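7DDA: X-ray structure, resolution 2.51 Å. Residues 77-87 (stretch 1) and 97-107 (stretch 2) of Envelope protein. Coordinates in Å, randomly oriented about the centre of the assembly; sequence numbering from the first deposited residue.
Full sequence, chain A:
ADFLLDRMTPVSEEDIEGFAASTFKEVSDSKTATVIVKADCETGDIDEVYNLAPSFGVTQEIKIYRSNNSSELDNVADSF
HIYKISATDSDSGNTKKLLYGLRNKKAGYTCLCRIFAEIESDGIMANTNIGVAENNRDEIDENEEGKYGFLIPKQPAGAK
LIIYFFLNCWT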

# COMPACT_ATOMS: atom_id res chain seq x y z
N ALA A 77 -13.07 -14.86 -5.47
CA ALA A 77 -12.11 -15.82 -6.02
C ALA A 77 -12.55 -16.31 -7.39
O ALA A 77 -11.71 -16.52 -8.28
N ASP A 78 -13.85 -16.50 -7.59
CA ASP A 78 -14.42 -16.85 -8.88
C ASP A 78 -14.82 -15.62 -9.69
O ASP A 78 -15.17 -15.76 -10.87
N SER A 79 -14.79 -14.44 -9.09
CA SER A 79 -15.14 -13.22 -9.80
C SER A 79 -14.02 -12.73 -10.72
O SER A 79 -14.30 -11.99 -11.67
N PHE A 80 -12.78 -13.14 -10.47
CA PHE A 80 -11.65 -12.66 -11.23
C PHE A 80 -10.71 -13.82 -11.47
O PHE A 80 -10.69 -14.79 -10.71
N HIS A 81 -9.95 -13.73 -12.56
CA HIS A 81 -8.89 -14.69 -12.85
C HIS A 81 -7.62 -13.90 -13.14
O HIS A 81 -7.62 -13.01 -13.99
N ILE A 82 -6.54 -14.21 -12.42
CA ILE A 82 -5.27 -13.51 -12.53
C ILE A 82 -4.20 -14.52 -12.93
O ILE A 82 -4.11 -15.61 -12.35
N TYR A 83 -3.40 -14.16 -13.93
CA TYR A 83 -2.52 -15.15 -14.54
C TYR A 83 -1.28 -14.44 -15.06
O TYR A 83 -1.33 -13.27 -15.46
N LYS A 84 -0.17 -15.17 -15.03
CA LYS A 84 1.04 -14.74 -15.69
C LYS A 84 0.86 -14.78 -17.20
O LYS A 84 0.44 -15.80 -17.76
N ILE A 85 1.12 -13.67 -17.87
CA ILE A 85 1.15 -13.67 -19.32
C ILE A 85 2.56 -13.95 -19.82
O ILE A 85 2.75 -14.71 -20.77
N SER A 86 3.58 -13.38 -19.17
CA SER A 86 4.91 -13.34 -19.76
C SER A 86 5.95 -12.93 -18.72
O SER A 86 5.68 -12.07 -17.86
N ALA A 87 7.13 -13.54 -18.81
CA ALA A 87 8.28 -13.16 -17.99
C ALA A 87 9.52 -13.26 -18.86
O ALA A 87 9.88 -14.36 -19.28
N LYS A 97 11.10 -8.30 -17.05
CA LYS A 97 9.79 -7.75 -17.41
C LYS A 97 8.72 -8.79 -17.10
O LYS A 97 8.73 -9.89 -17.67
N LEU A 98 7.82 -8.46 -16.17
CA LEU A 98 6.81 -9.39 -15.67
C LEU A 98 5.44 -8.85 -16.05
O LEU A 98 5.08 -7.74 -15.65
N LEU A 99 4.66 -9.64 -16.78
CA LEU A 99 3.40 -9.15 -17.30
C LEU A 99 2.27 -10.07 -16.86
O LEU A 99 2.35 -11.28 -17.05
N TYR A 100 1.22 -9.48 -16.30
CA TYR A 100 0.08 -10.22 -15.78
C TYR A 100 -1.21 -9.73 -16.41
O TYR A 100 -1.30 -8.59 -16.88
N GLY A 101 -2.20 -10.61 -16.44
CA GLY A 101 -3.54 -10.27 -16.87
C GLY A 101 -4.55 -10.53 -15.77
O GLY A 101 -4.43 -11.52 -15.04
N LEU A 102 -5.53 -9.65 -15.65
CA LEU A 102 -6.69 -9.86 -14.79
C LEU A 102 -7.94 -9.87 -15.67
O LEU A 102 -8.22 -8.88 -16.35
N ARG A 103 -8.69 -10.96 -15.64
CA ARG A 103 -9.93 -11.05 -16.39
C ARG A 103 -11.14 -10.90 -15.47
O ARG A 103 -11.26 -11.59 -14.45
N ASN A 104 -12.03 -9.99 -15.86
CA ASN A 104 -13.32 -9.84 -15.20
C ASN A 104 -14.18 -11.06 -15.52
O ASN A 104 -14.48 -11.35 -16.68
N LYS A 105 -14.56 -11.80 -14.48
CA LYS A 105 -15.41 -12.98 -14.63
C LYS A 105 -16.78 -12.79 -13.99
O LYS A 105 -17.49 -13.77 -13.76
N LYS A 106 -17.17 -11.55 -13.69
CA LYS A 106 -18.43 -11.27 -13.00
C LYS A 106 -19.52 -11.03 -14.03
O LYS A 106 -19.53 -9.98 -14.71
N ALA A 107 -20.45 -11.97 -14.14
CA ALA A 107 -21.57 -11.78 -15.06
C ALA A 107 -22.35 -10.52 -14.70
O ALA A 107 -22.72 -10.33 -13.54

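What fixes which side chains meet? Strands 80-87 and 97-104 run antiparallel, and paired backbone bonds such as Arg 103 N to His 81 O (2.8 Å) set the register. Phe 80, Ile 82, Lys 84 and Ala 87 share one face with Asn 104, Leu 102, Tyr 100 and Leu 98; His 81, Tyr 83 and Ser 86 lie on the other with Arg 103 and Leu 99. A bulge between Lys 84 and Ser 86 shifts the pairing by one: Ile 85 N and Ser 86 N both bond to Leu 99 O, at 2.8 and 3.2 Å, and the Ile 85 CB points toward the partner strand.

Where are the apolar contacts? Leu 102 (chi1 t) serves two neighbours: its CD2 lies 4.1 Å from Phe 80 CD1, and its CD1 4.0 Å from Ile 82 CG1, with Phe 80 and Ile 82 both m at chi1. Farther along this face, Ala 87 CB meets Leu 98 CD2 at 3.6 Å. At the bulge, Ile 85 (m, t) brings CG2 to 3.8 Å from Leu 99 CD2.

How do the tyrosines fit? Tyr 83 takes chi1 p, which lays its ring across the partner strand, with Gly 101 O over one face. Glycine leaves the necessary room, since an ideal CB there would sit 2.5 Å from Tyr 83 CE1, a clash. Tyr 100 (m) places CE1 3.8 Å from Lys 84 CB.

Which polar side chains find partners? Lys 106 NZ makes a weak hydrogen bond to Ser 79 OG at 3.3 Å. Within its own stretch, Asn 104 OD1 accepts Lys 106 N at 2.8 Å. Tyr 83 OH lies over the Arg 103 guanidinium, 3.3 Å from NH2, but the angle is too poor for a hydrogen bond. A sulfate ion also touches this region.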

# COMPACT_ATOMS: atom_id res chain seq x y z
CB ALA A 77 -11.93 -17.00 -5.06
CB ASP A 78 -15.66 -17.74 -8.71
CG ASP A 78 -15.32 -19.08 -8.09
OD1 ASP A 78 -14.14 -19.46 -8.12
OD2 ASP A 78 -16.25 -19.74 -7.58
CB SER A 79 -15.50 -12.11 -8.81
OG SER A 79 -16.79 -12.31 -8.27
CB PHE A 80 -10.92 -11.53 -10.49
CG PHE A 80 -11.83 -10.41 -10.12
CD1 PHE A 80 -12.36 -9.58 -11.10
CD2 PHE A 80 -12.21 -10.23 -8.79
CE1 PHE A 80 -13.23 -8.54 -10.76
CE2 PHE A 80 -13.08 -9.20 -8.44
CZ PHE A 80 -13.59 -8.35 -9.43
CB HIS A 81 -9.27 -15.60 -14.03
CG HIS A 81 -8.24 -16.64 -14.35
ND1 HIS A 81 -8.06 -17.16 -15.62
CD2 HIS A 81 -7.32 -17.26 -13.57
CE1 HIS A 81 -7.08 -18.04 -15.60
NE2 HIS A 81 -6.61 -18.12 -14.37
CB ILE A 82 -4.89 -12.80 -11.22
CG1 ILE A 82 -6.03 -11.88 -10.77
CG2 ILE A 82 -3.59 -12.02 -11.38
CD1 ILE A 82 -6.03 -11.57 -9.28
CB TYR A 83 -3.21 -15.91 -15.69
CG TYR A 83 -4.10 -15.01 -16.52
CD1 TYR A 83 -3.59 -14.32 -17.61
CD2 TYR A 83 -5.43 -14.80 -16.17
CE1 TYR A 83 -4.39 -13.48 -18.35
CE2 TYR A 83 -6.24 -13.94 -16.90
CZ TYR A 83 -5.71 -13.29 -17.99
OH TYR A 83 -6.49 -12.44 -18.73
CB LYS A 84 2.20 -15.64 -15.26
CG LYS A 84 3.50 -15.42 -16.00
CD LYS A 84 4.52 -16.44 -15.51
CE LYS A 84 5.56 -16.73 -16.56
NZ LYS A 84 6.47 -17.82 -16.11
CB ILE A 85 0.60 -12.35 -19.87
CG1 ILE A 85 -0.91 -12.25 -19.62
CG2 ILE A 85 0.92 -12.18 -21.35
CD1 ILE A 85 -1.45 -10.88 -19.93
CB SER A 86 4.90 -12.35 -20.94
OG SER A 86 6.17 -12.26 -21.53
CB ALA A 87 8.43 -14.06 -16.76
CB LYS A 97 9.74 -7.34 -18.87
CG LYS A 97 8.39 -6.88 -19.33
CD LYS A 97 7.94 -5.63 -18.62
CE LYS A 97 6.47 -5.30 -18.97
NZ LYS A 97 6.16 -5.41 -20.44
CB LEU A 98 6.91 -9.57 -14.16
CG LEU A 98 8.25 -10.10 -13.66
CD1 LEU A 98 8.23 -10.27 -12.15
CD2 LEU A 98 8.60 -11.42 -14.35
CB LEU A 99 3.46 -9.03 -18.83
CG LEU A 99 2.17 -8.69 -19.56
CD1 LEU A 99 1.64 -7.34 -19.10
CD2 LEU A 99 2.42 -8.67 -21.06
CB TYR A 100 0.02 -10.09 -14.25
CG TYR A 100 1.24 -10.73 -13.65
CD1 TYR A 100 1.27 -12.09 -13.36
CD2 TYR A 100 2.40 -9.99 -13.47
CE1 TYR A 100 2.41 -12.69 -12.86
CE2 TYR A 100 3.55 -10.58 -12.97
CZ TYR A 100 3.55 -11.92 -12.67
OH TYR A 100 4.71 -12.49 -12.18
CB LEU A 102 -6.79 -8.78 -13.70
CG LEU A 102 -7.98 -8.83 -12.73
CD1 LEU A 102 -7.61 -8.30 -11.34
CD2 LEU A 102 -9.19 -8.07 -13.27
CB ARG A 103 -10.04 -12.38 -17.14
CG ARG A 103 -11.02 -12.30 -18.30
CD ARG A 103 -11.13 -13.62 -19.05
NE ARG A 103 -9.85 -14.06 -19.61
CZ ARG A 103 -9.28 -13.54 -20.70
NH1 ARG A 103 -9.87 -12.55 -21.37
NH2 ARG A 103 -8.11 -14.00 -21.12
CB ASN A 104 -13.99 -8.54 -15.68
CG ASN A 104 -15.39 -8.32 -15.09
OD1 ASN A 104 -15.89 -9.10 -14.26
ND2 ASN A 104 -16.03 -7.24 -15.52
CB LYS A 105 -14.73 -14.20 -14.03
CG LYS A 105 -13.40 -14.50 -14.67
CD LYS A 105 -13.62 -15.06 -16.05
CE LYS A 105 -13.39 -16.54 -16.03
NZ LYS A 105 -13.71 -17.15 -17.34
CB LYS A 106 -18.28 -10.05 -12.09
CG LYS A 106 -17.72 -10.36 -10.76
CD LYS A 106 -17.79 -9.14 -9.87
CE LYS A 106 -19.15 -9.06 -9.21
NZ LYS A 106 -19.47 -10.34 -8.52
CB ALA A 107 -22.47 -13.01 -15.05